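Beta-fructofuranosidase (Arthrobacter, PDB 3WPU) belongs to the levansucrase/invertase family of carbohydrate-active proteins, whose members are built round a five-bladed beta-propeller. Local coordinates at residues T25-R30 against I327-V333; A44-S50 against P396-F401; L512-F516 against V529-I533. One frame throughout, in Å; residues are numbered along the deposited sequence.

Contact 1: T25-R30 against I327-V333; sequences TAKWTR and ILSANCV
T25-R30 adds a short parallel edge strand, 26-27, to the sheet through strand 321-331. A26 pairs with L328 (CA-CA 4.7 Å) and K27 with S329 (5.0 Å), both chains extended. S329 supplies the regular parallel bonds: its N donates to A26 O at 2.8 Å, and its O receives W28 N at 2.9 Å. One step earlier, A26 N donates to I327 O at 3.1 Å. On the other flank of their strand, I327 and L328 both face V308 in a classic beta bulge. A26 and L328 share one face of the sheet, CB to CD1 4.0 Å; K27 and S329 share the other.

Past the strand, W28 (chi1 t) receives V333 CG1 over its six-membered ring, 4.0 Å from the centroid, a CH-pi contact; its NE1 is satisfied by S389 O. A water lies within hydrogen-bonding distance of W28 O (2.7 Å) and N331 O (2.9 Å) where the backbones diverge. T29 N-caps helix 30-38, its OG1 taking D32 N and also bonded to T11 OG1. R30 (m, t, p) then swings back, and NH1 donates to C332 O at 2.9 Å. NE makes a salt bridge to E291, NH2 bonds A362 O, and C332 is disulfide-linked to C276. Main-chain pairing thus gives way to a buried guanidinium, so C332 O and the R30 side chain are satisfied beyond the end of the strand pairing.

Contact 2: A44-S50 against P396-F401; sequences APSRENS and PTNLNF
Both segments are irregular loop, each folded into a beta turn: type II from P45 to E48, closed by E48 N to P45 O at 3.0 Å with R47 at positive phi, and type I from N398 to F401, closed by F401 N to N398 O at 3.1 Å. The backbones come together beside these turns and run the same way, N49 against T397 (CA-CA 4.8 Å) and S50 against N398 (4.6 Å). One main-chain bond joins them, S50 N to T397 O at 2.8 Å. Side chains do the rest. N49, chi1 t, sets OD1 3.0 Å from T397 N, which donates to it, while its ND2 bonds T56. N398, also t, sends ND2 into the mouth of the 45-48 turn, donating to A44 O at 2.9 Å and weakly to P45 O at 2.9 Å. Its OD1 accepts N400 N at 2.9 Å, an Asx turn laid over the start of the type I turn, so this one amide braces its own loop and holds the other. The F401 ring approaches the 45-48 turn, CE2 3.7 Å from S46 N. R47 points away and makes a cation-pi contact with F411. Two loops, one after helix 30-38 and one after strand 391-394, are thereby fastened together. With chi1 p, S50 turns OG, also bonded to S40, to accept L399 N at 2.9 Å.

Contact 3: L512-F516 against V529-I533; sequences LGSKF and VRALI
K515 and I533 bury the most surface here, with L512 next, and together they define how helix 514-520 packs on helix 527-539. L512 ends the preceding helix; G513 then breaks the helical path with phi 52°, and the new helix begins, F516 N bonding G513 O at 3.2 Å. The nearest CA pairs are K515-V529 and F516-I533, both 7.2 Å. I533 (m, t) points toward the other segment and meets three residues: CG1 lies 3.9 Å from L512 CD1, CG2 is 3.8 Å from F516 CE1, and CD1 sits 3.8 Å from K515 O. K515 (p, t, p, p) lays its aliphatic chain over the neighbouring helix, CB 4.0 Å from V529 CG1 and CD 4.1 Å from L532 CD1. L512 CD2 also touches L532 CD1, at 3.5 Å. The F516 ring also meets F491 of strand 488-493 edge-to-face. Cohesion between these two C-terminal helices therefore rests on apolar contact between hydrocarbon groups, the methylenes of K515 included.

In the fold
From the N terminus the chain first lays down 25-30, passes through helix 30-38, and reaches 44-50; both pieces wait for partners hundreds of residues later. Contact 1 closes its loop at 327-333 and contact 2 at 396-401, so the two cross rather than nest. They pin the chain on either side of helix 30-38 to later parts of the fold: a five-stranded sheet in one case, a loop leaving strand 391-394 in the other. Their centres are 27 Å apart. Contact 3 follows in series, a short closure within the C-terminal helices. It sits across the chain's centre from both, 54 and 58 Å away, centre to centre.

Contact 1: T25-R30 against I327-V333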
ATOM      1  N   THR A  25      12.015   4.114  18.013  1.00 11.37           N
ATOM      2  CA  THR A  25      10.742   3.808  17.345  1.00 10.91           C
ATOM      3  C   THR A  25       9.785   4.955  17.652  1.00 10.94           C
ATOM      4  O   THR A  25       9.499   5.245  18.836  1.00 11.81           O
ATOM      5  CB  THR A  25      10.146   2.505  17.866  1.00 10.49           C
ATOM      6  OG1 THR A  25      11.008   1.400  17.607  1.00 10.17           O
ATOM      7  CG2 THR A  25       8.786   2.220  17.200  1.00 10.31           C
ATOM      8  N   ALA A  26       9.281   5.587  16.591  1.00 11.06           N
ATOM      9  CA  ALA A  26       8.296   6.669  16.714  1.00 10.70           C
ATOM     10  C   ALA A  26       6.978   6.065  17.150  1.00 10.86           C
ATOM     11  O   ALA A  26       6.684   4.927  16.788  1.00 10.04           O
ATOM     12  CB  ALA A  26       8.092   7.388  15.399  1.00 11.34           C
ATOM     13  N   LYS A  27       6.216   6.839  17.913  1.00 11.30           N
ATOM     14  CA  LYS A  27       4.877   6.424  18.352  1.00 11.38           C
ATOM     15  C   LYS A  27       3.812   7.285  17.723  1.00 10.70           C
ATOM     16  O   LYS A  27       3.888   8.526  17.740  1.00  9.96           O
ATOM     17  CB  LYS A  27       4.775   6.520  19.874  1.00 13.14           C
ATOM     18  CG  LYS A  27       5.744   5.600  20.603  1.00 15.09           C
ATOM     19  CD  LYS A  27       5.555   5.695  22.096  1.00 18.45           C
ATOM     20  CE  LYS A  27       6.525   4.811  22.841  1.00 20.49           C
ATOM     21  NZ  LYS A  27       7.876   5.415  22.831  1.00 22.91           N
ATOM     22  N   TRP A  28       2.784   6.628  17.170  1.00 10.32           N
ATOM     23  CA  TRP A  28       1.529   7.291  16.847  1.00 10.04           C
ATOM     24  C   TRP A  28       0.715   7.164  18.120  1.00  9.84           C
ATOM     25  O   TRP A  28       0.279   6.068  18.457  1.00 10.27           O
ATOM     26  CB  TRP A  28       0.835   6.591  15.685  1.00 10.04           C
ATOM     27  CG  TRP A  28      -0.427   7.229  15.223  1.00  9.58           C
ATOM     28  CD1 TRP A  28      -0.803   8.529  15.394  1.00  9.46           C
ATOM     29  CD2 TRP A  28      -1.486   6.608  14.463  1.00  9.56           C
ATOM     30  NE1 TRP A  28      -2.038   8.743  14.828  1.00  9.46           N
ATOM     31  CE2 TRP A  28      -2.439   7.596  14.204  1.00  9.46           C
ATOM     32  CE3 TRP A  28      -1.665   5.333  13.918  1.00  9.63           C
ATOM     33  CZ2 TRP A  28      -3.604   7.332  13.493  1.00  9.47           C
ATOM     34  CZ3 TRP A  28      -2.843   5.072  13.241  1.00  9.36           C
ATOM     35  CH2 TRP A  28      -3.757   6.075  13.000  1.00  9.41           C
ATOM     36  N   THR A  29       0.615   8.254  18.877  1.00  9.46           N
ATOM     37  CA  THR A  29       0.172   8.137  20.269  1.00  9.67           C
ATOM     38  C   THR A  29      -1.340   8.209  20.370  1.00  9.65           C
ATOM     39  O   THR A  29      -2.002   8.616  19.435  1.00  9.98           O
ATOM     40  CB  THR A  29       0.744   9.243  21.161  1.00  9.55           C
ATOM     41  OG1 THR A  29       0.176  10.506  20.786  1.00  9.93           O
ATOM     42  CG2 THR A  29       2.272   9.320  21.036  1.00  9.84           C
ATOM     43  N   ARG A  30      -1.884   7.888  21.549  1.00  9.92           N
ATOM     44  CA  ARG A  30      -3.325   8.067  21.784  1.00  9.80           C
ATOM     45  C   ARG A  30      -3.713   9.550  21.721  1.00  9.74           C
ATOM     46  O   ARG A  30      -4.748   9.886  21.183  1.00 10.28           O
ATOM     47  CB  ARG A  30      -3.735   7.435  23.114  1.00 10.06           C
ATOM     48  CG  ARG A  30      -3.684   5.919  23.071  1.00 10.19           C
ATOM     49  CD  ARG A  30      -4.214   5.260  24.341  1.00 10.79           C
ATOM     50  NE  ARG A  30      -5.598   5.580  24.690  1.00 11.02           N
ATOM     51  CZ  ARG A  30      -6.666   4.912  24.268  1.00 11.22           C
ATOM     52  NH1 ARG A  30      -6.542   3.893  23.426  1.00 11.13           N
ATOM     53  NH2 ARG A  30      -7.872   5.277  24.677  1.00 11.54           N
ATOM     54  N   ILE A 327      10.055   1.189  12.965  1.00  9.71           N
ATOM     55  CA  ILE A 327      10.090   2.666  12.816  1.00  9.64           C
ATOM     56  C   ILE A 327       8.874   3.399  13.343  1.00 10.31           C
ATOM     57  O   ILE A 327       8.963   4.603  13.641  1.00 11.30           O
ATOM     58  CB  ILE A 327      10.412   3.134  11.372  1.00  9.37           C
ATOM     59  CG1 ILE A 327       9.432   2.530  10.348  1.00  9.56           C
ATOM     60  CG2 ILE A 327      11.843   2.769  10.995  1.00  9.61           C
ATOM     61  CD1 ILE A 327       9.543   3.133   8.961  1.00  9.87           C
ATOM     62  N   LEU A 328       7.730   2.718  13.435  1.00 10.16           N
ATOM     63  CA  LEU A 328       6.523   3.312  14.002  1.00 10.44           C
ATOM     64  C   LEU A 328       5.756   2.240  14.773  1.00  9.98           C
ATOM     65  O   LEU A 328       5.698   1.072  14.340  1.00  9.95           O
ATOM     66  CB  LEU A 328       5.641   3.880  12.896  1.00 10.95           C
ATOM     67  CG  LEU A 328       4.365   4.596  13.354  1.00 11.52           C
ATOM     68  CD1 LEU A 328       4.684   5.993  13.868  1.00 11.86           C
ATOM     69  CD2 LEU A 328       3.291   4.622  12.272  1.00 12.62           C
ATOM     70  N   SER A 329       5.289   2.597  15.956  1.00  9.34           N
ATOM     71  CA  SER A 329       4.380   1.739  16.733  1.00  9.79           C
ATOM     72  C   SER A 329       3.122   2.498  17.017  1.00  9.31           C
ATOM     73  O   SER A 329       3.147   3.720  17.196  1.00  9.07           O
ATOM     74  CB  SER A 329       4.996   1.274  18.053  1.00 10.25           C
ATOM     75  OG  SER A 329       5.388   2.370  18.886  1.00 10.46           O
ATOM     76  N   ALA A 330       2.015   1.748  17.063  1.00  9.37           N
ATOM     77  CA  ALA A 330       0.698   2.245  17.368  1.00  9.84           C
ATOM     78  C   ALA A 330       0.077   1.486  18.563  1.00 10.25           C
ATOM     79  O   ALA A 330      -1.112   1.091  18.545  1.00  9.87           O
ATOM     80  CB  ALA A 330      -0.181   2.116  16.133  1.00  9.93           C
ATOM     81  N   ASN A 331       0.892   1.276  19.590  1.00 10.12           N
ATOM     82  CA  ASN A 331       0.471   0.530  20.780  1.00 10.59           C
ATOM     83  C   ASN A 331      -0.658   1.246  21.488  1.00 10.74           C
ATOM     84  O   ASN A 331      -0.597   2.454  21.737  1.00 10.19           O
ATOM     85  CB  ASN A 331       1.632   0.280  21.742  1.00 11.10           C
ATOM     86  CG  ASN A 331       2.726  -0.574  21.125  1.00 11.32           C
ATOM     87  OD1 ASN A 331       2.548  -1.198  20.092  1.00 11.49           O
ATOM     88  ND2 ASN A 331       3.892  -0.557  21.748  1.00 12.69           N
ATOM     89  N   CYS A 332      -1.724   0.490  21.723  1.00 11.09           N
ATOM     90  CA  CYS A 332      -2.997   1.000  22.220  1.00 11.63           C
ATOM     91  C   CYS A 332      -3.662   2.048  21.307  1.00 11.18           C
ATOM     92  O   CYS A 332      -4.432   2.890  21.774  1.00 10.86           O
ATOM     93  CB  CYS A 332      -2.827   1.526  23.660  1.00 12.36           C
ATOM     94  SG  CYS A 332      -2.428   0.180  24.805  1.00 12.90           S
ATOM     95  N   VAL A 333      -3.340   2.011  20.007  1.00 10.78           N
ATOM     96  CA  VAL A 333      -3.979   2.921  19.038  1.00 11.14           C
ATOM     97  C   VAL A 333      -4.656   2.117  17.938  1.00 11.18           C
ATOM     98  O   VAL A 333      -5.865   2.231  17.750  1.00 11.40           O
ATOM     99  CB  VAL A 333      -2.956   3.930  18.481  1.00 11.06           C
ATOM    100  CG1 VAL A 333      -3.521   4.698  17.290  1.00 11.57           C
ATOM    101  CG2 VAL A 333      -2.583   4.903  19.590  1.00 11.16           C
TER
HETATM  102  O   HOH W   1       1.099   4.494  20.492  1.00 12.76           O

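Contact 2: A44-S50 against P396-F401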
ATOM      1  N   ALA A  44     -22.765  16.821  12.173  1.00 17.35           N
ATOM      2  CA  ALA A  44     -23.002  16.235  10.854  1.00 17.40           C
ATOM      3  C   ALA A  44     -24.143  15.224  10.943  1.00 16.76           C
ATOM      4  O   ALA A  44     -24.083  14.266  11.721  1.00 15.75           O
ATOM      5  CB  ALA A  44     -21.738  15.592  10.294  1.00 17.97           C
ATOM      6  N   PRO A  45     -25.206  15.443  10.158  1.00 17.59           N
ATOM      7  CA  PRO A  45     -26.343  14.535  10.326  1.00 17.75           C
ATOM      8  C   PRO A  45     -26.166  13.153   9.676  1.00 17.61           C
ATOM      9  O   PRO A  45     -25.176  12.901   8.964  1.00 15.89           O
ATOM     10  CB  PRO A  45     -27.494  15.290   9.663  1.00 18.51           C
ATOM     11  CG  PRO A  45     -26.891  16.261   8.742  1.00 18.47           C
ATOM     12  CD  PRO A  45     -25.452  16.494   9.159  1.00 17.69           C
ATOM     13  N   SER A  46     -27.137  12.278   9.940  1.00 17.21           N
ATOM     14  CA  SER A  46     -27.189  10.929   9.402  1.00 18.34           C
ATOM     15  C   SER A  46     -26.691  10.839   7.960  1.00 18.66           C
ATOM     16  O   SER A  46     -27.136  11.579   7.084  1.00 17.63           O
ATOM     17  CB  SER A  46     -28.642  10.404   9.459  1.00 18.51           C
ATOM     18  OG  SER A  46     -28.694   9.056   9.031  1.00 19.89           O
ATOM     19  N   ARG A  47     -25.742   9.926   7.744  1.00 19.18           N
ATOM     20  CA  ARG A  47     -25.166   9.605   6.426  1.00 19.69           C
ATOM     21  C   ARG A  47     -24.312  10.685   5.742  1.00 18.25           C
ATOM     22  O   ARG A  47     -23.871  10.483   4.614  1.00 18.12           O
ATOM     23  CB  ARG A  47     -26.259   9.132   5.466  1.00 20.71           C
ATOM     24  CG  ARG A  47     -27.084   7.999   6.029  1.00 21.28           C
ATOM     25  CD  ARG A  47     -27.950   7.349   4.974  1.00 23.23           C
ATOM     26  NE  ARG A  47     -28.611   6.187   5.538  1.00 23.24           N
ATOM     27  CZ  ARG A  47     -29.708   5.627   5.032  1.00 25.46           C
ATOM     28  NH1 ARG A  47     -30.265   6.114   3.929  1.00 26.31           N
ATOM     29  NH2 ARG A  47     -30.243   4.575   5.634  1.00 26.00           N
ATOM     30  N   GLU A  48     -24.071  11.819   6.400  1.00 16.76           N
ATOM     31  CA  GLU A  48     -23.206  12.849   5.856  1.00 17.03           C
ATOM     32  C   GLU A  48     -21.819  12.693   6.451  1.00 14.97           C
ATOM     33  O   GLU A  48     -21.681  12.156   7.538  1.00 15.29           O
ATOM     34  CB  GLU A  48     -23.763  14.228   6.153  1.00 18.71           C
ATOM     35  CG  GLU A  48     -25.150  14.395   5.531  1.00 21.55           C
ATOM     36  CD  GLU A  48     -25.630  15.827   5.464  1.00 25.59           C
ATOM     37  OE1 GLU A  48     -26.830  16.010   5.118  1.00 30.99           O
ATOM     38  OE2 GLU A  48     -24.844  16.758   5.757  1.00 27.15           O
ATOM     39  N   ASN A  49     -20.811  13.110   5.701  1.00 13.56           N
ATOM     40  CA  ASN A  49     -19.421  13.131   6.180  1.00 13.06           C
ATOM     41  C   ASN A  49     -19.245  14.123   7.328  1.00 12.84           C
ATOM     42  O   ASN A  49     -19.726  15.255   7.247  1.00 13.64           O
ATOM     43  CB  ASN A  49     -18.543  13.535   5.007  1.00 12.78           C
ATOM     44  CG  ASN A  49     -17.071  13.477   5.321  1.00 12.99           C
ATOM     45  OD1 ASN A  49     -16.620  12.698   6.152  1.00 12.37           O
ATOM     46  ND2 ASN A  49     -16.316  14.291   4.619  1.00 13.97           N
ATOM     47  N   SER A  50     -18.554  13.695   8.390  1.00 12.36           N
ATOM     48  CA  SER A  50     -18.221  14.571   9.514  1.00 12.28           C
ATOM     49  C   SER A  50     -16.768  15.040   9.506  1.00 12.20           C
ATOM     50  O   SER A  50     -16.402  15.856  10.352  1.00 12.44           O
ATOM     51  CB  SER A  50     -18.510  13.893  10.855  1.00 12.19           C
ATOM     52  OG  SER A  50     -17.587  12.856  11.177  1.00 12.11           O
ATOM     53  N   PRO A 396     -15.243   8.980   3.189  1.00 11.90           N
ATOM     54  CA  PRO A 396     -16.242   9.834   3.812  1.00 12.67           C
ATOM     55  C   PRO A 396     -16.899   9.036   4.929  1.00 11.79           C
ATOM     56  O   PRO A 396     -17.264   7.875   4.713  1.00 12.86           O
ATOM     57  CB  PRO A 396     -17.233  10.130   2.682  1.00 12.92           C
ATOM     58  CG  PRO A 396     -16.798   9.366   1.495  1.00 13.20           C
ATOM     59  CD  PRO A 396     -15.418   8.841   1.733  1.00 12.53           C
ATOM     60  N   THR A 397     -17.042   9.678   6.092  1.00 11.70           N
ATOM     61  CA  THR A 397     -17.269   9.009   7.359  1.00 11.26           C
ATOM     62  C   THR A 397     -17.953   9.964   8.322  1.00 11.91           C
ATOM     63  O   THR A 397     -17.501  11.091   8.509  1.00 11.83           O
ATOM     64  CB  THR A 397     -15.902   8.608   8.007  1.00 11.14           C
ATOM     65  OG1 THR A 397     -15.238   7.650   7.184  1.00 10.62           O
ATOM     66  CG2 THR A 397     -16.099   8.009   9.409  1.00 11.40           C
ATOM     67  N   ASN A 398     -19.067   9.515   8.915  1.00 11.61           N
ATOM     68  CA  ASN A 398     -19.650  10.223  10.033  1.00 11.41           C
ATOM     69  C   ASN A 398     -19.260   9.566  11.334  1.00 11.70           C
ATOM     70  O   ASN A 398     -19.801   8.516  11.685  1.00 12.04           O
ATOM     71  CB  ASN A 398     -21.188  10.289   9.922  1.00 11.52           C
ATOM     72  CG  ASN A 398     -21.773  11.372  10.831  1.00 12.12           C
ATOM     73  OD1 ASN A 398     -21.268  11.600  11.928  1.00 11.63           O
ATOM     74  ND2 ASN A 398     -22.834  12.053  10.374  1.00 12.49           N
ATOM     75  N   LEU A 399     -18.318  10.176  12.062  1.00 12.01           N
ATOM     76  CA  LEU A 399     -17.839   9.574  13.318  1.00 12.14           C
ATOM     77  C   LEU A 399     -18.880   9.601  14.424  1.00 13.07           C
ATOM     78  O   LEU A 399     -18.714   8.909  15.425  1.00 13.25           O
ATOM     79  CB  LEU A 399     -16.532  10.216  13.803  1.00 12.38           C
ATOM     80  CG  LEU A 399     -15.275   9.917  12.984  1.00 12.04           C
ATOM     81  CD1 LEU A 399     -14.103  10.601  13.675  1.00 11.95           C
ATOM     82  CD2 LEU A 399     -14.998   8.433  12.797  1.00 12.28           C
ATOM     83  N   ASN A 400     -19.967  10.362  14.219  1.00 14.04           N
ATOM     84  CA  ASN A 400     -21.068  10.408  15.169  1.00 15.20           C
ATOM     85  C   ASN A 400     -21.975   9.183  15.104  1.00 16.24           C
ATOM     86  O   ASN A 400     -22.855   9.035  15.947  1.00 16.81           O
ATOM     87  CB  ASN A 400     -21.905  11.678  14.979  1.00 14.97           C
ATOM     88  CG  ASN A 400     -21.051  12.926  15.006  1.00 15.54           C
ATOM     89  OD1 ASN A 400     -20.906  13.624  13.996  1.00 18.07           O
ATOM     90  ND2 ASN A 400     -20.450  13.179  16.137  1.00 15.02           N
ATOM     91  N   PHE A 401     -21.750   8.304  14.134  1.00 16.07           N
ATOM     92  CA  PHE A 401     -22.512   7.068  13.995  1.00 16.28           C
ATOM     93  C   PHE A 401     -21.584   5.868  13.882  1.00 16.23           C
ATOM     94  O   PHE A 401     -20.387   6.000  13.537  1.00 15.55           O
ATOM     95  CB  PHE A 401     -23.456   7.170  12.790  1.00 16.64           C
ATOM     96  CG  PHE A 401     -24.469   8.267  12.931  1.00 16.95           C
ATOM     97  CD1 PHE A 401     -25.615   8.063  13.685  1.00 17.64           C
ATOM     98  CD2 PHE A 401     -24.264   9.503  12.356  1.00 17.14           C
ATOM     99  CE1 PHE A 401     -26.538   9.076  13.852  1.00 17.59           C
ATOM    100  CE2 PHE A 401     -25.184  10.519  12.508  1.00 18.00           C
ATOM    101  CZ  PHE A 401     -26.327  10.309  13.258  1.00 18.29           C
TER

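Contact 3: L512-F516 against V529-I533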
ATOM      1  N   LEU A 512      12.118   7.662 -34.478  1.00 30.10           N
ATOM      2  CA  LEU A 512      12.330   6.323 -35.037  1.00 30.70           C
ATOM      3  C   LEU A 512      11.172   5.835 -35.905  1.00 31.08           C
ATOM      4  O   LEU A 512      11.377   5.051 -36.831  1.00 31.15           O
ATOM      5  CB  LEU A 512      12.605   5.304 -33.926  1.00 30.58           C
ATOM      6  CG  LEU A 512      13.829   5.583 -33.064  1.00 30.80           C
ATOM      7  CD1 LEU A 512      13.869   4.621 -31.879  1.00 30.41           C
ATOM      8  CD2 LEU A 512      15.119   5.500 -33.876  1.00 32.11           C
ATOM      9  N   GLY A 513       9.963   6.286 -35.607  1.00 31.60           N
ATOM     10  CA  GLY A 513       8.787   5.818 -36.313  1.00 32.69           C
ATOM     11  C   GLY A 513       8.685   4.308 -36.353  1.00 33.77           C
ATOM     12  O   GLY A 513       8.874   3.631 -35.337  1.00 32.56           O
ATOM     13  N   SER A 514       8.421   3.779 -37.545  1.00 34.26           N
ATOM     14  CA  SER A 514       8.053   2.375 -37.731  1.00 34.12           C
ATOM     15  C   SER A 514       9.133   1.365 -37.340  1.00 33.44           C
ATOM     16  O   SER A 514       8.811   0.260 -36.906  1.00 33.82           O
ATOM     17  CB  SER A 514       7.680   2.149 -39.196  1.00 36.74           C
ATOM     18  OG  SER A 514       8.793   2.449 -40.029  1.00 36.88           O
ATOM     19  N   LYS A 515      10.410   1.719 -37.499  1.00 33.21           N
ATOM     20  CA  LYS A 515      11.487   0.779 -37.146  1.00 33.25           C
ATOM     21  C   LYS A 515      11.500   0.436 -35.636  1.00 31.37           C
ATOM     22  O   LYS A 515      11.932  -0.658 -35.244  1.00 30.33           O
ATOM     23  CB  LYS A 515      12.867   1.253 -37.648  1.00 34.59           C
ATOM     24  CG  LYS A 515      13.288   2.654 -37.243  1.00 35.31           C
ATOM     25  CD  LYS A 515      14.763   2.907 -37.540  1.00 36.09           C
ATOM     26  CE  LYS A 515      15.019   3.248 -39.002  1.00 36.62           C
ATOM     27  NZ  LYS A 515      14.651   4.655 -39.313  1.00 37.32           N
ATOM     28  N   PHE A 516      10.995   1.347 -34.803  1.00 30.14           N
ATOM     29  CA  PHE A 516      10.858   1.097 -33.354  1.00 28.83           C
ATOM     30  C   PHE A 516       9.770   0.076 -33.033  1.00 30.81           C
ATOM     31  O   PHE A 516       9.930  -0.756 -32.145  1.00 29.42           O
ATOM     32  CB  PHE A 516      10.536   2.407 -32.625  1.00 28.53           C
ATOM     33  CG  PHE A 516      10.907   2.427 -31.162  1.00 27.20           C
ATOM     34  CD1 PHE A 516      12.044   1.781 -30.685  1.00 26.74           C
ATOM     35  CD2 PHE A 516      10.150   3.178 -30.266  1.00 26.97           C
ATOM     36  CE1 PHE A 516      12.392   1.855 -29.347  1.00 26.15           C
ATOM     37  CE2 PHE A 516      10.483   3.236 -28.922  1.00 26.76           C
ATOM     38  CZ  PHE A 516      11.614   2.582 -28.466  1.00 26.07           C
ATOM     39  N   VAL A 529      19.739  -0.881 -37.779  1.00 16.11           N
ATOM     40  CA  VAL A 529      18.602  -0.377 -37.023  1.00 16.98           C
ATOM     41  C   VAL A 529      18.743  -0.587 -35.513  1.00 16.90           C
ATOM     42  O   VAL A 529      18.491   0.326 -34.737  1.00 16.49           O
ATOM     43  CB  VAL A 529      17.301  -1.015 -37.521  1.00 17.45           C
ATOM     44  CG1 VAL A 529      16.152  -0.694 -36.572  1.00 18.41           C
ATOM     45  CG2 VAL A 529      17.016  -0.499 -38.905  1.00 18.41           C
ATOM     46  N   ARG A 530      19.172  -1.775 -35.112  1.00 18.74           N
ATOM     47  CA  ARG A 530      19.440  -2.051 -33.706  1.00 19.83           C
ATOM     48  C   ARG A 530      20.401  -1.012 -33.142  1.00 20.12           C
ATOM     49  O   ARG A 530      20.178  -0.446 -32.076  1.00 18.22           O
ATOM     50  CB  ARG A 530      20.014  -3.463 -33.533  1.00 21.71           C
ATOM     51  CG  ARG A 530      20.240  -3.885 -32.084  1.00 24.11           C
ATOM     52  CD  ARG A 530      20.607  -5.357 -31.993  1.00 24.78           C
ATOM     53  NE  ARG A 530      19.490  -6.183 -32.429  1.00 27.83           N
ATOM     54  CZ  ARG A 530      18.417  -6.469 -31.684  1.00 30.75           C
ATOM     55  NH1 ARG A 530      18.298  -6.010 -30.438  1.00 31.55           N
ATOM     56  NH2 ARG A 530      17.447  -7.219 -32.196  1.00 32.33           N
ATOM     57  N   ALA A 531      21.473  -0.741 -33.882  1.00 19.64           N
ATOM     58  CA  ALA A 531      22.457   0.230 -33.436  1.00 20.05           C
ATOM     59  C   ALA A 531      21.888   1.624 -33.271  1.00 20.40           C
ATOM     60  O   ALA A 531      22.220   2.341 -32.320  1.00 20.06           O
ATOM     61  CB  ALA A 531      23.627   0.262 -34.416  1.00 20.11           C
ATOM     62  N   LEU A 532      21.027   2.047 -34.188  1.00 21.52           N
ATOM     63  CA  LEU A 532      20.561   3.409 -34.130  1.00 23.42           C
ATOM     64  C   LEU A 532      19.500   3.583 -33.042  1.00 23.50           C
ATOM     65  O   LEU A 532      19.423   4.638 -32.418  1.00 22.83           O
ATOM     66  CB  LEU A 532      20.120   3.895 -35.510  1.00 27.13           C
ATOM     67  CG  LEU A 532      18.754   3.678 -36.139  1.00 29.60           C
ATOM     68  CD1 LEU A 532      17.890   4.898 -35.877  1.00 30.14           C
ATOM     69  CD2 LEU A 532      18.936   3.489 -37.653  1.00 30.94           C
ATOM     70  N   ILE A 533      18.722   2.532 -32.789  1.00 22.66           N
ATOM     71  CA  ILE A 533      17.760   2.555 -31.687  1.00 23.29           C
ATOM     72  C   ILE A 533      18.503   2.641 -30.354  1.00 24.43           C
ATOM     73  O   ILE A 533      18.180   3.488 -29.520  1.00 23.69           O
ATOM     74  CB  ILE A 533      16.817   1.335 -31.726  1.00 23.14           C
ATOM     75  CG1 ILE A 533      15.896   1.440 -32.941  1.00 24.09           C
ATOM     76  CG2 ILE A 533      16.019   1.232 -30.430  1.00 23.43           C
ATOM     77  CD1 ILE A 533      15.036   0.219 -33.161  1.00 22.86           C
TER